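PDB 4OY6: putative secreted cellulose-binding protein from Streptomyces coelicolor, which is a copper-dependent lytic polysaccharide monooxygenase of family AA10 that oxidises cellulose, probably breaking its chains for degradation. Local coordinates for residues D111-Y116 with G141-S146; V117-F122 with E133-A138. All coordinates share one frame; numbering follows the deposited sequence. Where two conformers were deposited one is given.

Contact 1: D111-Y116 with G141-S146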
ATOM      1  N   ASP A 111      -4.731   1.571  16.614  1.00 11.10           N
ATOM      2  CA  ASP A 111      -4.284   2.636  17.520  1.00 12.78           C
ATOM      3  C   ASP A 111      -4.294   3.972  16.777  1.00 11.36           C
ATOM      4  O   ASP A 111      -4.630   5.010  17.344  1.00 13.91           O
ATOM      5  CB  ASP A 111      -2.874   2.356  18.051  1.00 14.03           C
ATOM      6  CG  ASP A 111      -2.822   1.218  19.063  1.00 15.28           C
ATOM      7  OD1 ASP A 111      -3.882   0.665  19.460  1.00 17.45           O
ATOM      8  OD2 ASP A 111      -1.686   0.886  19.442  1.00 18.09           O
ATOM      9  N   TYR A 112      -3.898   3.919  15.506  1.00 10.36           N
ATOM     10  CA  TYR A 112      -3.887   5.066  14.623  1.00 10.55           C
ATOM     11  C   TYR A 112      -3.600   4.569  13.204  1.00  9.40           C
ATOM     12  O   TYR A 112      -3.082   3.462  13.010  1.00  9.85           O
ATOM     13  CB  TYR A 112      -2.814   6.096  15.028  1.00 11.73           C
ATOM     14  CG  TYR A 112      -1.403   5.564  15.142  1.00 11.68           C
ATOM     15  CD1 TYR A 112      -0.572   5.504  14.034  1.00 12.77           C
ATOM     16  CD2 TYR A 112      -0.912   5.071  16.341  1.00 13.33           C
ATOM     17  CE1 TYR A 112       0.713   5.005  14.121  1.00 13.38           C
ATOM     18  CE2 TYR A 112       0.390   4.591  16.440  1.00 14.37           C
ATOM     19  CZ  TYR A 112       1.194   4.545  15.330  1.00 14.63           C
ATOM     20  OH  TYR A 112       2.468   4.057  15.410  1.00 17.70           O
ATOM     21  N   PHE A 113      -3.924   5.421  12.236  1.00  9.27           N
ATOM     22  CA  PHE A 113      -3.419   5.348  10.870  1.00  8.77           C
ATOM     23  C   PHE A 113      -2.606   6.590  10.582  1.00  9.00           C
ATOM     24  O   PHE A 113      -2.945   7.689  11.009  1.00 10.45           O
ATOM     25  CB  PHE A 113      -4.562   5.289   9.846  1.00  9.25           C
ATOM     26  CG  PHE A 113      -5.460   4.088   9.993  1.00  8.99           C
ATOM     27  CD1 PHE A 113      -5.126   2.891   9.407  1.00  9.67           C
ATOM     28  CD2 PHE A 113      -6.651   4.161  10.700  1.00  9.79           C
ATOM     29  CE1 PHE A 113      -5.950   1.789   9.520  1.00 10.02           C
ATOM     30  CE2 PHE A 113      -7.486   3.053  10.816  1.00 10.36           C
ATOM     31  CZ  PHE A 113      -7.128   1.867  10.231  1.00  9.86           C
ATOM     32  N   LEU A 114      -1.526   6.401   9.837  1.00  8.09           N
ATOM     33  CA  LEU A 114      -0.776   7.499   9.208  1.00  8.91           C
ATOM     34  C   LEU A 114      -0.975   7.353   7.712  1.00  8.74           C
ATOM     35  O   LEU A 114      -0.845   6.260   7.166  1.00 11.76           O
ATOM     36  CB  LEU A 114       0.712   7.429   9.532  1.00 11.54           C
ATOM     37  CG  LEU A 114       1.077   7.294  10.995  1.00 14.05           C
ATOM     38  CD1 LEU A 114       2.586   7.116  11.132  1.00 16.50           C
ATOM     39  CD2 LEU A 114       0.555   8.435  11.844  1.00 18.22           C
ATOM     40  N   VAL A 115      -1.259   8.461   7.034  1.00  8.14           N
ATOM     41  CA  VAL A 115      -1.398   8.416   5.589  1.00  7.81           C
ATOM     42  C   VAL A 115      -0.480   9.483   5.001  1.00  7.12           C
ATOM     43  O   VAL A 115      -0.503  10.636   5.413  1.00  7.73           O
ATOM     44  CB  VAL A 115      -2.850   8.676   5.125  1.00  8.48           C
ATOM     45  CG1 VAL A 115      -2.955   8.485   3.625  1.00  9.20           C
ATOM     46  CG2 VAL A 115      -3.837   7.780   5.857  1.00 10.39           C
ATOM     47  N   TYR A 116       0.324   9.047   4.040  1.00  7.89           N
ATOM     48  CA  TYR A 116       1.227   9.893   3.294  1.00  7.64           C
ATOM     49  C   TYR A 116       0.888   9.828   1.814  1.00  7.52           C
ATOM     50  O   TYR A 116       0.282   8.881   1.344  1.00  8.13           O
ATOM     51  CB  TYR A 116       2.687   9.446   3.450  1.00  8.34           C
ATOM     52  CG  TYR A 116       3.195   9.375   4.862  1.00  9.50           C
ATOM     53  CD1 TYR A 116       2.964   8.240   5.647  1.00 10.65           C
ATOM     54  CD2 TYR A 116       3.874  10.437   5.444  1.00 10.76           C
ATOM     55  CE1 TYR A 116       3.421   8.164   6.938  1.00 14.17           C
ATOM     56  CE2 TYR A 116       4.336  10.370   6.753  1.00 12.84           C
ATOM     57  CZ  TYR A 116       4.112   9.224   7.485  1.00 14.80           C
ATOM     58  OH  TYR A 116       4.557   9.158   8.767  1.00 19.66           O
ATOM     59  N   GLY A 141      -6.743   9.276  15.108  1.00 13.80           N
ATOM     60  CA  GLY A 141      -6.798   8.600  16.405  1.00 14.56           C
ATOM     61  C   GLY A 141      -7.183   7.142  16.246  1.00 14.12           C
ATOM     62  O   GLY A 141      -7.120   6.552  15.161  1.00 13.34           O
ATOM     63  N   SER A 142      -7.624   6.564  17.344  1.00 14.26           N
ATOM     64  CA  SER A 142      -7.912   5.156  17.373  1.00 13.66           C
ATOM     65  C   SER A 142      -9.258   4.845  16.707  1.00 13.24           C
ATOM     66  O   SER A 142     -10.163   5.664  16.664  1.00 15.93           O
ATOM     67  CB  SER A 142      -7.853   4.663  18.828  1.00 16.17           C
ATOM     68  OG  SER A 142      -8.905   5.193  19.581  1.00 22.88           O
ATOM     69  N   TYR A 143      -9.344   3.635  16.173  1.00 12.18           N
ATOM     70  CA  TYR A 143     -10.562   3.069  15.631  1.00 13.24           C
ATOM     71  C   TYR A 143     -10.857   1.794  16.422  1.00 13.74           C
ATOM     72  O   TYR A 143      -9.966   0.958  16.612  1.00 13.63           O
ATOM     73  CB  TYR A 143     -10.393   2.678  14.158  1.00 12.68           C
ATOM     74  CG  TYR A 143     -10.443   3.800  13.148  1.00 11.57           C
ATOM     75  CD1 TYR A 143      -9.530   4.838  13.179  1.00 12.20           C
ATOM     76  CD2 TYR A 143     -11.389   3.796  12.145  1.00 12.45           C
ATOM     77  CE1 TYR A 143      -9.565   5.846  12.234  1.00 11.96           C
ATOM     78  CE2 TYR A 143     -11.422   4.784  11.183  1.00 12.99           C
ATOM     79  CZ  TYR A 143     -10.515   5.829  11.248  1.00 11.49           C
ATOM     80  OH  TYR A 143     -10.504   6.824  10.292  1.00 12.64           O
ATOM     81  N   GLY A 144     -12.109   1.611  16.819  1.00 15.15           N
ATOM     82  CA  GLY A 144     -12.545   0.375  17.457  1.00 15.20           C
ATOM     83  C   GLY A 144     -12.536  -0.804  16.497  1.00 14.65           C
ATOM     84  O   GLY A 144     -12.459  -0.637  15.286  1.00 14.59           O
ATOM     85  N   PRO A 145     -12.590  -2.018  17.036  1.00 16.55           N
ATOM     86  CA  PRO A 145     -12.652  -3.199  16.196  1.00 16.23           C
ATOM     87  C   PRO A 145     -13.769  -3.114  15.166  1.00 15.96           C
ATOM     88  O   PRO A 145     -14.908  -2.764  15.492  1.00 18.01           O
ATOM     89  CB  PRO A 145     -12.920  -4.317  17.200  1.00 18.06           C
ATOM     90  CG  PRO A 145     -12.273  -3.834  18.443  1.00 21.61           C
ATOM     91  CD  PRO A 145     -12.525  -2.359  18.467  1.00 19.67           C
ATOM     92  N   SER A 146     -13.434  -3.425  13.921  1.00 15.36           N
ATOM     93  CA  SER A 146     -14.401  -3.458  12.834  1.00 14.04           C
ATOM     94  C   SER A 146     -13.788  -4.240  11.684  1.00 13.32           C
ATOM     95  O   SER A 146     -12.572  -4.356  11.600  1.00 14.00           O
ATOM     96  CB  SER A 146     -14.733  -2.037  12.358  1.00 15.22           C
ATOM     97  OG  SER A 146     -15.760  -2.046  11.383  1.00 17.94           O
TER
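Phe113 and Tyr143 form a T-shaped pair, the edge of the phenylalanine ring set against the face of the tyrosine ring. The planes stand at 88°, and Phe113 CE2 comes 3.6 Å from Tyr143 CD1, above the ring but shifted toward its rim. Beside it, Phe113 CD2 lies 3.7 Å from Tyr143 CE1, which brings two neighbouring edge carbons onto the same side of the ring. Phe113 carries CG anti to its carbonyl carbon (chi1 -61°), and its ring tip ends up nearer the loop than the direction of its CB alone would place it. Phenylalanine suits this buried place because it has no polar end, whereas tyrosine can lend a face here and still send its OH to a hydrogen bond with the carbonyl O of Glu150.

Asp111 meets the loop through its backbone. Its carbonyl O is 3.3 Å from Ser142 CA in a bent CA-H...O contact, and its carboxylate turns elsewhere, OD1 hydrogen-bonding Ser171 OG. A straighter CA-H...O contact, 169° at the hydrogen, runs from Tyr112 CA to Gly141 O.

No conventional hydrogen bond joins the two segments. The chain turns a corner at Asp111, where strand 110-118 meets the loop between strands 134-139 and 148-154; Phe113 and Tyr143 both rest on Ile151 of strand 148-154, while the Phe113 ring also meets Trp168 of strand 161-170.

Contact 2: V117-F122 with E133-A138; sequences VTKQGF and ELQQVA
The Phe122 ring and the Glu133 carboxylate are tilted 47° to one another, with Phe122 CD1 3.4 Å from Glu133 CD; the approach to the ring is slanting. A bend at chi2 (-77°) in Glu133 folds its chain along the ring, and Glu133 CG also lies 3.5 Å from Phe122 CD1, giving the aromatic carbons aliphatic as well as carboxylate contact. The Gln135 amide lies against Lys119, with Gln135 NE2 3.7 Å from Lys119 CG, and the same nitrogen donates to a water that also accepts from Gln120 N, tying strand to turn.

Two backbone bonds pair Val117 with Gln135 in antiparallel register, and Lys119 N continues the pattern with a 2.9 Å bond to Glu133 O. The chain then enters a type II turn from Lys119 to Phe122, where glycine suits the positive phi of Gly121. The extended lysine brings CE near Leu134 O, while its NZ bonds Gly132 O. In the conformer given, Val117 CG2 lies 3.8 Å from Val137 CG2.

On its other flank strand 110-118 pairs with strand 161-170, where Thr118 OG1 accepts from Val163 N and Val117, in that same conformer, touches Val164; Leu134 touches Tyr165 of that strand.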
ATOM      1  N   VAL A 117       1.334  10.831   1.076  1.00  8.12           N
ATOM      2  CA  VAL A 117       1.294  10.783  -0.388  0.50  8.23           C
ATOM      3  C   VAL A 117       2.643  11.257  -0.910  1.00  9.06           C
ATOM      4  O   VAL A 117       3.293  12.120  -0.312  1.00 10.84           O
ATOM      5  CB  VAL A 117       0.128  11.622  -0.997  0.50  8.77           C
ATOM      6  CG1 VAL A 117       0.117  11.511  -2.513  0.50  8.49           C
ATOM      7  CG2 VAL A 117      -1.236  11.186  -0.462  0.50  8.54           C
ATOM      8  N   THR A 118       3.075  10.717  -2.031  1.00  8.42           N
ATOM      9  CA  THR A 118       4.299  11.202  -2.669  1.00  8.98           C
ATOM     10  C   THR A 118       4.134  12.670  -3.065  1.00  9.25           C
ATOM     11  O   THR A 118       3.063  13.118  -3.499  1.00 10.30           O
ATOM     12  CB  THR A 118       4.689  10.343  -3.878  1.00  9.38           C
ATOM     13  OG1 THR A 118       3.579  10.242  -4.768  1.00  9.57           O
ATOM     14  CG2 THR A 118       5.120   8.963  -3.427  1.00  9.98           C
ATOM     15  N   LYS A 119       5.232  13.401  -2.908  1.00 10.49           N
ATOM     16  CA  LYS A 119       5.254  14.814  -3.235  1.00 12.07           C
ATOM     17  C   LYS A 119       5.056  15.050  -4.732  1.00 11.20           C
ATOM     18  O   LYS A 119       5.468  14.260  -5.582  1.00 11.87           O
ATOM     19  CB  LYS A 119       6.613  15.430  -2.837  1.00 13.92           C
ATOM     20  CG  LYS A 119       6.900  15.402  -1.344  1.00 17.18           C
ATOM     21  CD  LYS A 119       8.286  15.923  -1.006  1.00 21.58           C
ATOM     22  CE  LYS A 119       8.552  15.775   0.484  1.00 24.26           C
ATOM     23  NZ  LYS A 119       9.886  16.313   0.845  1.00 31.01           N
ATOM     24  N   GLN A 120       4.466  16.189  -5.061  1.00 11.20           N
ATOM     25  CA  GLN A 120       4.449  16.668  -6.448  0.70 12.38           C
ATOM     26  C   GLN A 120       5.877  16.721  -6.947  1.00 11.35           C
ATOM     27  O   GLN A 120       6.770  17.199  -6.244  1.00 15.29           O
ATOM     28  CB  GLN A 120       3.916  18.092  -6.563  0.70 15.27           C
ATOM     29  CG  GLN A 120       2.425  18.276  -6.409  0.70 13.80           C
ATOM     30  CD  GLN A 120       1.636  17.729  -7.596  0.70 12.90           C
ATOM     31  OE1 GLN A 120       1.169  16.604  -7.555  0.70 10.21           O
ATOM     32  NE2 GLN A 120       1.448  18.543  -8.631  0.70 14.89           N
ATOM     33  N   GLY A 121       6.094  16.262  -8.156  1.00 13.63           N
ATOM     34  CA  GLY A 121       7.435  16.255  -8.746  1.00 15.23           C
ATOM     35  C   GLY A 121       8.119  14.905  -8.673  1.00 16.24           C
ATOM     36  O   GLY A 121       9.031  14.633  -9.440  1.00 22.52           O
ATOM     37  N   PHE A 122       7.683  14.058  -7.740  1.00 12.15           N
ATOM     38  CA  PHE A 122       8.168  12.693  -7.653  1.00 11.79           C
ATOM     39  C   PHE A 122       7.439  11.826  -8.669  1.00 10.87           C
ATOM     40  O   PHE A 122       6.221  11.882  -8.758  1.00 11.79           O
ATOM     41  CB  PHE A 122       7.933  12.154  -6.243  1.00 11.66           C
ATOM     42  CG  PHE A 122       8.344  10.710  -6.074  1.00 11.21           C
ATOM     43  CD1 PHE A 122       9.671  10.382  -5.831  1.00 12.75           C
ATOM     44  CD2 PHE A 122       7.407   9.688  -6.176  1.00 10.84           C
ATOM     45  CE1 PHE A 122      10.046   9.062  -5.658  1.00 13.73           C
ATOM     46  CE2 PHE A 122       7.781   8.368  -6.017  1.00 10.73           C
ATOM     47  CZ  PHE A 122       9.096   8.056  -5.772  1.00 11.65           C
ATOM     48  N   GLU A 133      10.525  11.559   0.098  1.00 12.64           N
ATOM     49  CA  GLU A 133       9.623  11.913  -0.997  1.00 13.03           C
ATOM     50  C   GLU A 133       8.174  11.835  -0.612  1.00 10.80           C
ATOM     51  O   GLU A 133       7.319  11.993  -1.476  1.00 13.22           O
ATOM     52  CB  GLU A 133       9.870  10.996  -2.203  1.00 15.30           C
ATOM     53  CG  GLU A 133      11.250  11.141  -2.822  1.00 20.02           C
ATOM     54  CD  GLU A 133      11.407  12.369  -3.678  1.00 23.36           C
ATOM     55  OE1 GLU A 133      10.515  13.252  -3.671  1.00 23.67           O
ATOM     56  OE2 GLU A 133      12.438  12.422  -4.391  1.00 30.38           O
ATOM     57  N   LEU A 134       7.891  11.591   0.674  1.00 11.05           N
ATOM     58  CA  LEU A 134       6.531  11.573   1.187  1.00 10.82           C
ATOM     59  C   LEU A 134       6.170  12.847   1.914  1.00 11.03           C
ATOM     60  O   LEU A 134       7.025  13.469   2.570  1.00 15.01           O
ATOM     61  CB  LEU A 134       6.331  10.408   2.147  1.00 11.69           C
ATOM     62  CG  LEU A 134       6.444   9.001   1.591  1.00 13.11           C
ATOM     63  CD1 LEU A 134       6.315   7.976   2.712  1.00 15.01           C
ATOM     64  CD2 LEU A 134       5.419   8.741   0.512  1.00 13.95           C
ATOM     65  N   GLN A 135       4.895  13.206   1.802  1.00 10.21           N
ATOM     66  CA  GLN A 135       4.290  14.218   2.644  1.00 11.11           C
ATOM     67  C   GLN A 135       3.106  13.631   3.408  1.00  9.41           C
ATOM     68  O   GLN A 135       2.300  12.889   2.861  1.00 11.02           O
ATOM     69  CB  GLN A 135       3.924  15.451   1.844  1.00 14.80           C
ATOM     70  CG  GLN A 135       2.816  15.282   0.851  1.00 17.15           C
ATOM     71  CD  GLN A 135       2.549  16.537   0.033  1.00 22.92           C
ATOM     72  OE1 GLN A 135       1.452  17.123   0.063  1.00 29.34           O
ATOM     73  NE2 GLN A 135       3.567  16.970  -0.685  1.00 24.91           N
ATOM     74  N   GLN A 136       3.022  13.946   4.685  1.00 10.57           N
ATOM     75  CA  GLN A 136       1.942  13.443   5.498  1.00 10.36           C
ATOM     76  C   GLN A 136       0.667  14.154   5.077  1.00  9.94           C
ATOM     77  O   GLN A 136       0.650  15.384   4.970  1.00 13.28           O
ATOM     78  CB  GLN A 136       2.236  13.616   6.991  1.00 11.95           C
ATOM     79  CG  GLN A 136       1.148  13.087   7.917  1.00 12.95           C
ATOM     80  CD  GLN A 136       1.530  13.139   9.375  1.00 15.71           C
ATOM     81  OE1 GLN A 136       2.450  12.478   9.804  1.00 18.93           O
ATOM     82  NE2 GLN A 136       0.801  13.895  10.135  1.00 23.69           N
ATOM     83  N   VAL A 137      -0.397  13.384   4.839  1.00  8.02           N
ATOM     84  CA  VAL A 137      -1.699  13.939   4.544  1.00  8.70           C
ATOM     85  C   VAL A 137      -2.758  13.714   5.613  1.00  8.79           C
ATOM     86  O   VAL A 137      -3.761  14.414   5.628  1.00  9.16           O
ATOM     87  CB  VAL A 137      -2.209  13.567   3.165  1.00 10.77           C
ATOM     88  CG1 VAL A 137      -1.258  14.077   2.083  1.00 11.98           C
ATOM     89  CG2 VAL A 137      -2.439  12.082   3.077  1.00 10.84           C
ATOM     90  N   ALA A 138      -2.548  12.747   6.509  1.00  8.31           N
ATOM     91  CA  ALA A 138      -3.464  12.554   7.639  1.00  9.14           C
ATOM     92  C   ALA A 138      -2.785  11.726   8.712  1.00  9.09           C
ATOM     93  O   ALA A 138      -1.941  10.892   8.416  1.00  9.30           O
ATOM     94  CB  ALA A 138      -4.737  11.820   7.211  1.00 10.24           C
TER
HETATM   95  O   HOH W   1       3.761  18.185  -3.044  1.00 18.27           O

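How the contacts relate
Both contacts draw on strand 110-118, and contact 2 is nested in the chain loop that contact 1 closes. They join directly: Val115 O and Val115 N probably hydrogen-bond Val137 N and Ala138 O, so that two residues of 133-138 face one, a classic beta bulge. Tyr116 packs beside Gln135 and Gln136. Contact 2, partly buried, is true sheet pairing prolonged into a turn and rests on conventional backbone bonds. Contact 1 is a smaller surface contact, where the loop following strand 134-139 is held by an aromatic pair and CA-H...O approaches. It lies toward the copper end of the strand, contact 2 at the far end.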